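Endoribonuclease ToxN (Pectobacterium atrosepticum, PDB 2XDB) acts as the toxin of a type III toxin-antitoxin system, an endoribonuclease that cleaves RNA at AAA(U/G) sequences and is bound by the ToxI antitoxin RNA. Local coordinates at residues Arg136-Val139 with Lys143-Gly146; Gln43-Leu48 with Glu155-Phe160. One frame throughout, in Å; residues are numbered along the deposited sequence.

Contact 1: residues Arg136-Val139 with Lys143-Gly146; sequences RNLV and KMQG. With nucleotides of chain B.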
loop_
_atom_site.group_PDB
_atom_site.type_symbol
_atom_site.label_atom_id
_atom_site.label_comp_id
_atom_site.label_asym_id
_atom_site.label_seq_id
_atom_site.Cartn_x
_atom_site.Cartn_y
_atom_site.Cartn_z
ATOM N N ARG A 136 -10.555 -4.211 -6.594
ATOM C CA ARG A 136 -10.840 -5.547 -6.087
ATOM C C ARG A 136 -12.066 -6.130 -6.785
ATOM O O ARG A 136 -12.084 -7.307 -7.121
ATOM C CB ARG A 136 -11.023 -5.501 -4.571
ATOM C CG ARG A 136 -11.493 -6.771 -3.914
ATOM C CD ARG A 136 -11.680 -6.523 -2.405
ATOM N NE ARG A 136 -12.083 -7.724 -1.696
ATOM C CZ ARG A 136 -13.343 -8.101 -1.520
ATOM N NH1 ARG A 136 -14.331 -7.352 -1.981
ATOM N NH2 ARG A 136 -13.616 -9.231 -0.877
ATOM N N ASN A 137 -13.080 -5.307 -7.028
ATOM C CA ASN A 137 -14.263 -5.790 -7.733
ATOM C C ASN A 137 -13.904 -6.349 -9.107
ATOM O O ASN A 137 -14.271 -7.469 -9.446
ATOM C CB ASN A 137 -15.299 -4.687 -7.873
ATOM C CG ASN A 137 -15.998 -4.395 -6.581
ATOM O OD1 ASN A 137 -16.064 -5.252 -5.699
ATOM N ND2 ASN A 137 -16.533 -3.177 -6.449
ATOM N N LEU A 138 -13.172 -5.562 -9.886
ATOM C CA LEU A 138 -12.712 -6.011 -11.186
ATOM C C LEU A 138 -11.925 -7.309 -11.076
ATOM O O LEU A 138 -12.084 -8.204 -11.909
ATOM C CB LEU A 138 -11.881 -4.930 -11.867
ATOM C CG LEU A 138 -12.681 -3.660 -12.206
ATOM C CD1 LEU A 138 -11.852 -2.642 -12.956
ATOM C CD2 LEU A 138 -13.883 -4.020 -13.026
ATOM N N VAL A 139 -11.094 -7.439 -10.047
ATOM C CA VAL A 139 -10.301 -8.655 -9.943
ATOM C C VAL A 139 -11.194 -9.860 -9.616
ATOM O O VAL A 139 -11.001 -10.942 -10.168
ATOM C CB VAL A 139 -9.101 -8.501 -8.978
ATOM C CG1 VAL A 139 -8.472 -9.839 -8.676
ATOM C CG2 VAL A 139 -8.062 -7.599 -9.583
ATOM N N LYS A 143 -11.760 -9.553 -14.456
ATOM C CA LYS A 143 -11.569 -8.543 -15.483
ATOM C C LYS A 143 -10.190 -7.893 -15.451
ATOM O O LYS A 143 -9.843 -7.142 -16.357
ATOM C CB LYS A 143 -12.639 -7.459 -15.385
ATOM C CG LYS A 143 -13.979 -7.801 -16.026
ATOM C CD LYS A 143 -14.952 -6.633 -15.846
ATOM C CE LYS A 143 -16.239 -6.836 -16.619
ATOM N NZ LYS A 143 -16.881 -8.125 -16.269
ATOM N N MET A 144 -9.399 -8.171 -14.424
ATOM C CA MET A 144 -8.060 -7.593 -14.339
ATOM C C MET A 144 -7.022 -8.588 -13.825
ATOM O O MET A 144 -7.309 -9.408 -12.960
ATOM C CB MET A 144 -8.066 -6.340 -13.459
ATOM C CG MET A 144 -7.127 -5.268 -13.978
ATOM S SD MET A 144 -6.877 -3.893 -12.861
ATOM C CE MET A 144 -8.571 -3.462 -12.561
ATOM N N GLN A 145 -5.807 -8.514 -14.353
ATOM C CA GLN A 145 -4.764 -9.446 -13.935
ATOM C C GLN A 145 -3.488 -8.726 -13.527
ATOM O O GLN A 145 -3.384 -7.515 -13.666
ATOM C CB GLN A 145 -4.463 -10.472 -15.034
ATOM C CG GLN A 145 -4.922 -10.066 -16.425
ATOM C CD GLN A 145 -6.344 -10.510 -16.710
ATOM O OE1 GLN A 145 -6.841 -11.456 -16.091
ATOM N NE2 GLN A 145 -7.008 -9.834 -17.648
ATOM N N GLY A 146 -2.518 -9.482 -13.027
ATOM C CA GLY A 146 -1.262 -8.901 -12.600
ATOM C C GLY A 146 -1.383 -8.217 -11.257
ATOM O O GLY A 146 -0.535 -7.402 -10.889
ATOM P P U B 21 -17.910 -1.201 -9.510
ATOM O OP1 U B 21 -17.058 -0.040 -9.127
ATOM O OP2 U B 21 -17.307 -2.558 -9.544
ATOM O "O5'" U B 21 -19.212 -1.212 -8.595
ATOM C "C5'" U B 21 -20.232 -2.187 -8.784
ATOM C "C4'" U B 21 -21.626 -1.629 -8.590
ATOM O "O4'" U B 21 -21.758 -1.020 -7.273
ATOM C "C3'" U B 21 -22.084 -0.572 -9.595
ATOM O "O3'" U B 21 -23.478 -0.756 -9.852
ATOM C "C2'" U B 21 -21.902 0.724 -8.811
ATOM O "O2'" U B 21 -22.684 1.801 -9.274
ATOM C "C1'" U B 21 -22.329 0.269 -7.417
ATOM N N1 U B 21 -22.015 1.126 -6.235
ATOM C C2 U B 21 -21.107 2.177 -6.295
ATOM O O2 U B 21 -20.491 2.503 -7.296
ATOM N N3 U B 21 -20.936 2.858 -5.108
ATOM C C4 U B 21 -21.549 2.617 -3.892
ATOM O O4 U B 21 -21.285 3.323 -2.914
ATOM C C5 U B 21 -22.468 1.521 -3.909
ATOM C C6 U B 21 -22.657 0.841 -5.046
ATOM P P A B 5 -2.000 0.274 -15.687
ATOM O OP1 A B 5 -2.318 1.473 -14.875
ATOM O OP2 A B 5 -1.312 -0.875 -15.054
ATOM O "O5'" A B 5 -3.316 -0.214 -16.431
ATOM C "C5'" A B 5 -3.322 -1.148 -17.498
ATOM C "C4'" A B 5 -4.495 -2.091 -17.375
ATOM O "O4'" A B 5 -5.073 -1.996 -16.046
ATOM C "C3'" A B 5 -5.667 -1.839 -18.305
ATOM O "O3'" A B 5 -5.464 -2.400 -19.584
ATOM C "C2'" A B 5 -6.819 -2.492 -17.562
ATOM O "O2'" A B 5 -6.736 -3.906 -17.701
ATOM C "C1'" A B 5 -6.472 -2.142 -16.116
ATOM N N9 A B 5 -7.081 -0.875 -15.656
ATOM C C8 A B 5 -6.421 0.206 -15.121
ATOM N N7 A B 5 -7.203 1.200 -14.771
ATOM C C5 A B 5 -8.471 0.736 -15.087
ATOM C C6 A B 5 -9.736 1.326 -14.952
ATOM N N6 A B 5 -9.932 2.554 -14.448
ATOM N N1 A B 5 -10.798 0.595 -15.355
ATOM C C2 A B 5 -10.596 -0.630 -15.853
ATOM N N3 A B 5 -9.458 -1.290 -16.029
ATOM C C4 A B 5 -8.418 -0.542 -15.622
#
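Leu138 and Met144 form the dense part of this contact: the methyl carbon CE of Met144 sits against CD1 of Leu138 at 3.4 Å and also approaches CB of Leu138. The thioether chain is straight at chi2 and bends at chi3 (-53°), which turns CE back toward the leucine while SD is directed to the RNA, 3.7 Å from C1' of A5 of chain B. Leu138 reaches the same nucleotide, its CD1 lying 3.7 Å from C2 of the adenine, so the two buried side chains are shared between the protein turn and the bound strand. Beside them, Val139 offers CG2 to CB of Met144 at 4.1 Å, the two side chains crossing at about a right angle.

The backbone here leaves helix 125-140. Lys143 N donates to Leu138 O at 2.9 Å with an N-H...O angle of 159°, a bond from residue i+5 back to residue i, the kind that closes a Schellman motif, though this bond alone does not establish one. It brings Met144 back alongside the last helical turns.

Toward the solvent the packing thins out. CD of Lys143 passes CD2 of Leu138 at 4.0 Å, and beyond it the chain leads away from the helix, its side chain about 5 Å from a bound cobalt ion; it also packs on a uracil base of the RNA. Asn137, on another side of the helix, has no neighbour in 143-146; its ND2 makes a weak hydrogen bond of 3.2 Å to OP2 of U21 of chain B.

Contact 2: residues Gln43-Leu48 with Glu155-Phe160; sequences QGHKYL and EKYRDF. With SO4 (sulfate ion), chain E; SO4 (sulfate ion), chain C.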
loop_
_atom_site.group_PDB
_atom_site.type_symbol
_atom_site.label_atom_id
_atom_site.label_comp_id
_atom_site.label_asym_id
_atom_site.label_seq_id
_atom_site.Cartn_x
_atom_site.Cartn_y
_atom_site.Cartn_z
ATOM N N GLN A 43 -16.121 -6.868 3.614
ATOM C CA GLN A 43 -16.312 -8.265 3.971
ATOM C C GLN A 43 -15.501 -8.656 5.200
ATOM O O GLN A 43 -15.025 -9.783 5.311
ATOM C CB GLN A 43 -15.922 -9.162 2.799
ATOM C CG GLN A 43 -16.886 -9.107 1.646
ATOM C CD GLN A 43 -18.256 -9.667 2.002
ATOM O OE1 GLN A 43 -19.129 -9.787 1.147
ATOM N NE2 GLN A 43 -18.445 -10.021 3.267
ATOM N N GLY A 44 -15.331 -7.717 6.122
ATOM C CA GLY A 44 -14.505 -7.972 7.283
ATOM C C GLY A 44 -13.010 -8.064 7.014
ATOM O O GLY A 44 -12.279 -8.629 7.825
ATOM N N HIS A 45 -12.535 -7.511 5.899
ATOM C CA HIS A 45 -11.093 -7.432 5.673
ATOM C C HIS A 45 -10.580 -6.001 5.700
ATOM O O HIS A 45 -11.280 -5.075 5.291
ATOM C CB HIS A 45 -10.708 -8.084 4.350
ATOM C CG HIS A 45 -11.365 -9.404 4.124
ATOM N ND1 HIS A 45 -11.207 -10.468 4.982
ATOM C CD2 HIS A 45 -12.190 -9.831 3.139
ATOM C CE1 HIS A 45 -11.903 -11.496 4.531
ATOM N NE2 HIS A 45 -12.507 -11.136 3.412
ATOM N N LYS A 46 -9.350 -5.833 6.177
ATOM C CA LYS A 46 -8.671 -4.542 6.140
ATOM C C LYS A 46 -7.451 -4.617 5.242
ATOM O O LYS A 46 -6.537 -5.412 5.489
ATOM C CB LYS A 46 -8.266 -4.113 7.549
ATOM C CG LYS A 46 -9.469 -3.992 8.449
ATOM C CD LYS A 46 -9.146 -3.590 9.862
ATOM C CE LYS A 46 -10.461 -3.386 10.595
ATOM N NZ LYS A 46 -10.298 -3.042 12.023
ATOM N N TYR A 47 -7.445 -3.797 4.196
ATOM C CA TYR A 47 -6.336 -3.776 3.259
ATOM C C TYR A 47 -5.370 -2.631 3.509
ATOM O O TYR A 47 -5.784 -1.505 3.782
ATOM C CB TYR A 47 -6.872 -3.676 1.831
ATOM C CG TYR A 47 -7.252 -5.013 1.247
ATOM C CD1 TYR A 47 -6.338 -5.752 0.506
ATOM C CD2 TYR A 47 -8.512 -5.547 1.453
ATOM C CE1 TYR A 47 -6.669 -6.977 -0.015
ATOM C CE2 TYR A 47 -8.853 -6.769 0.931
ATOM C CZ TYR A 47 -7.926 -7.482 0.204
ATOM O OH TYR A 47 -8.267 -8.707 -0.315
ATOM N N LEU A 48 -4.079 -2.919 3.400
ATOM C CA LEU A 48 -3.065 -1.874 3.341
ATOM C C LEU A 48 -2.380 -1.964 1.991
ATOM O O LEU A 48 -2.257 -3.051 1.428
ATOM C CB LEU A 48 -2.015 -2.052 4.442
ATOM C CG LEU A 48 -2.481 -1.992 5.891
ATOM C CD1 LEU A 48 -1.273 -2.052 6.830
ATOM C CD2 LEU A 48 -3.290 -0.722 6.127
ATOM N N GLU A 155 -8.581 -15.844 1.623
ATOM C CA GLU A 155 -8.923 -17.197 2.035
ATOM C C GLU A 155 -7.952 -17.756 3.066
ATOM O O GLU A 155 -8.383 -18.450 3.968
ATOM C CB GLU A 155 -8.996 -18.130 0.819
ATOM C CG GLU A 155 -9.294 -19.602 1.148
ATOM C CD GLU A 155 -10.791 -19.937 1.199
ATOM O OE1 GLU A 155 -11.630 -19.007 1.197
ATOM O OE2 GLU A 155 -11.132 -21.139 1.253
ATOM N N LYS A 156 -6.655 -17.459 2.952
ATOM C CA LYS A 156 -5.666 -18.052 3.869
ATOM C C LYS A 156 -5.160 -17.147 4.999
ATOM O O LYS A 156 -4.639 -17.638 5.997
ATOM C CB LYS A 156 -4.438 -18.590 3.116
ATOM C CG LYS A 156 -4.719 -19.372 1.856
ATOM C CD LYS A 156 -5.650 -20.534 2.101
ATOM C CE LYS A 156 -4.981 -21.653 2.862
ATOM N NZ LYS A 156 -5.628 -22.960 2.515
ATOM N N TYR A 157 -5.281 -15.835 4.856
ATOM C CA TYR A 157 -4.538 -14.962 5.759
ATOM C C TYR A 157 -4.840 -15.155 7.246
ATOM O O TYR A 157 -3.932 -15.073 8.072
ATOM C CB TYR A 157 -4.644 -13.498 5.356
ATOM C CG TYR A 157 -5.894 -12.775 5.822
ATOM C CD1 TYR A 157 -5.865 -11.927 6.929
ATOM C CD2 TYR A 157 -7.090 -12.893 5.129
ATOM C CE1 TYR A 157 -7.005 -11.231 7.344
ATOM C CE2 TYR A 157 -8.226 -12.204 5.540
ATOM C CZ TYR A 157 -8.172 -11.380 6.646
ATOM O OH TYR A 157 -9.296 -10.693 7.033
ATOM N N ARG A 158 -6.089 -15.416 7.609
ATOM C CA ARG A 158 -6.364 -15.599 9.034
ATOM C C ARG A 158 -5.858 -16.933 9.593
ATOM O O ARG A 158 -6.039 -17.222 10.771
ATOM C CB ARG A 158 -7.834 -15.348 9.382
ATOM C CG ARG A 158 -8.158 -13.864 9.475
ATOM C CD ARG A 158 -9.615 -13.573 9.772
ATOM N NE ARG A 158 -9.949 -12.195 9.412
ATOM C CZ ARG A 158 -9.532 -11.117 10.079
ATOM N NH1 ARG A 158 -8.762 -11.241 11.160
ATOM N NH2 ARG A 158 -9.885 -9.904 9.662
ATOM N N ASP A 159 -5.211 -17.733 8.753
ATOM C CA ASP A 159 -4.619 -18.984 9.218
ATOM C C ASP A 159 -3.169 -18.789 9.592
ATOM O O ASP A 159 -2.494 -19.736 9.976
ATOM C CB ASP A 159 -4.732 -20.085 8.165
ATOM C CG ASP A 159 -6.138 -20.632 8.057
ATOM O OD1 ASP A 159 -6.930 -20.396 9.009
ATOM O OD2 ASP A 159 -6.450 -21.279 7.023
ATOM N N PHE A 160 -2.699 -17.555 9.482
ATOM C CA PHE A 160 -1.316 -17.237 9.789
ATOM C C PHE A 160 -0.840 -17.863 11.088
ATOM O O PHE A 160 0.230 -18.474 11.141
ATOM C CB PHE A 160 -1.143 -15.738 9.879
ATOM C CG PHE A 160 0.206 -15.318 10.329
ATOM C CD1 PHE A 160 0.376 -14.707 11.554
ATOM C CD2 PHE A 160 1.309 -15.526 9.524
ATOM C CE1 PHE A 160 1.626 -14.309 11.968
ATOM C CE2 PHE A 160 2.567 -15.132 9.933
ATOM C CZ PHE A 160 2.728 -14.526 11.157
HETATM S S SO4 E . -18.836 -4.258 4.463
HETATM O O1 SO4 E . -20.159 -4.357 5.075
HETATM O O2 SO4 E . -18.837 -3.184 3.473
HETATM O O3 SO4 E . -17.846 -3.967 5.499
HETATM O O4 SO4 E . -18.512 -5.519 3.801
HETATM S S SO4 C . -8.036 -8.238 13.647
HETATM O O1 SO4 C . -9.009 -9.307 13.838
HETATM O O2 SO4 C . -8.635 -6.981 14.081
HETATM O O3 SO4 C . -6.841 -8.512 14.443
HETATM O O4 SO4 C . -7.676 -8.149 12.233
HETATM O O HOH W 1 -8.160 -8.395 7.744
#
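At the tip of the beta-hairpin that joins antiparallel strands 35-42 and 45-52, Gly44 and His45 meet Tyr157 and Arg158 from the C-terminal end region of helix 150-156. The two-residue turn Gln43-Gly44 has positive phi at both positions, as in a type I' hairpin turn, and connects two neighbouring strands of the antiparallel sheet of this SH3-clan toxin.

The central bond joins His45 ND1 to Tyr157 OH at 2.8 Å; it is nearly straight, and either atom could be the donor. The hydroxyl arrives at the edge of the imidazole, in its plane. The two rings meet obliquely, their planes at 74° to each other and CE2 of Tyr157 3.5 Å from ND1 of His45. With chi1 at 83°, CG of Tyr157 sits between its own N and C, and the ring carries its hydroxyl to the histidine; Pro91, Tyr10 and Leu14 pack against this side chain. The phenol oxygen is also joined to water 1 at 2.7 Å, and that water accepts a bond from Lys46 N at 3.2 Å. One buried hydroxyl thus links the histidine ring to the next backbone amide of the strand.

Arg158 runs extended from CG to NE along the tyrosine, its CG over the ring face toward the rim; the guanidinium is tilted against the ring, and CE1 of Tyr157 lies 3.6 Å above the guanidinium face. NH2 of Arg158 donates to Gly44 O at 3.3 Å, with Gly44 O close to the guanidinium plane and the donor nearly along the C=O axis. The other terminal nitrogen, NH1 of Arg158, makes weak bonds to a sulfate ion, probably from the crystallisation liquor, the shorter of them 3.3 Å long to O1.

In the fold
The contact centres lie about 18 Å apart. Helices 125-140 and 150-156 follow each other in the chain; contact 1 lies at the end of the first, contact 2 toward that of the second. Along the chain the order is 43-48, 136-139, 143-146, 155-160, so contact 2 brings together distant parts of the sequence, whereas contact 1 is a local turn. They meet directly where Arg136 NH2 packs on Gln43 CG, and Glu154 joins them further: its OE1 takes a salt bridge from Arg136 NE and a hydrogen bond with Tyr47 OH. Contact 1 packs on the antitoxin RNA, while contact 2, about 10 Å from it at the nearest atom, joins the C-terminal segment to the hairpin.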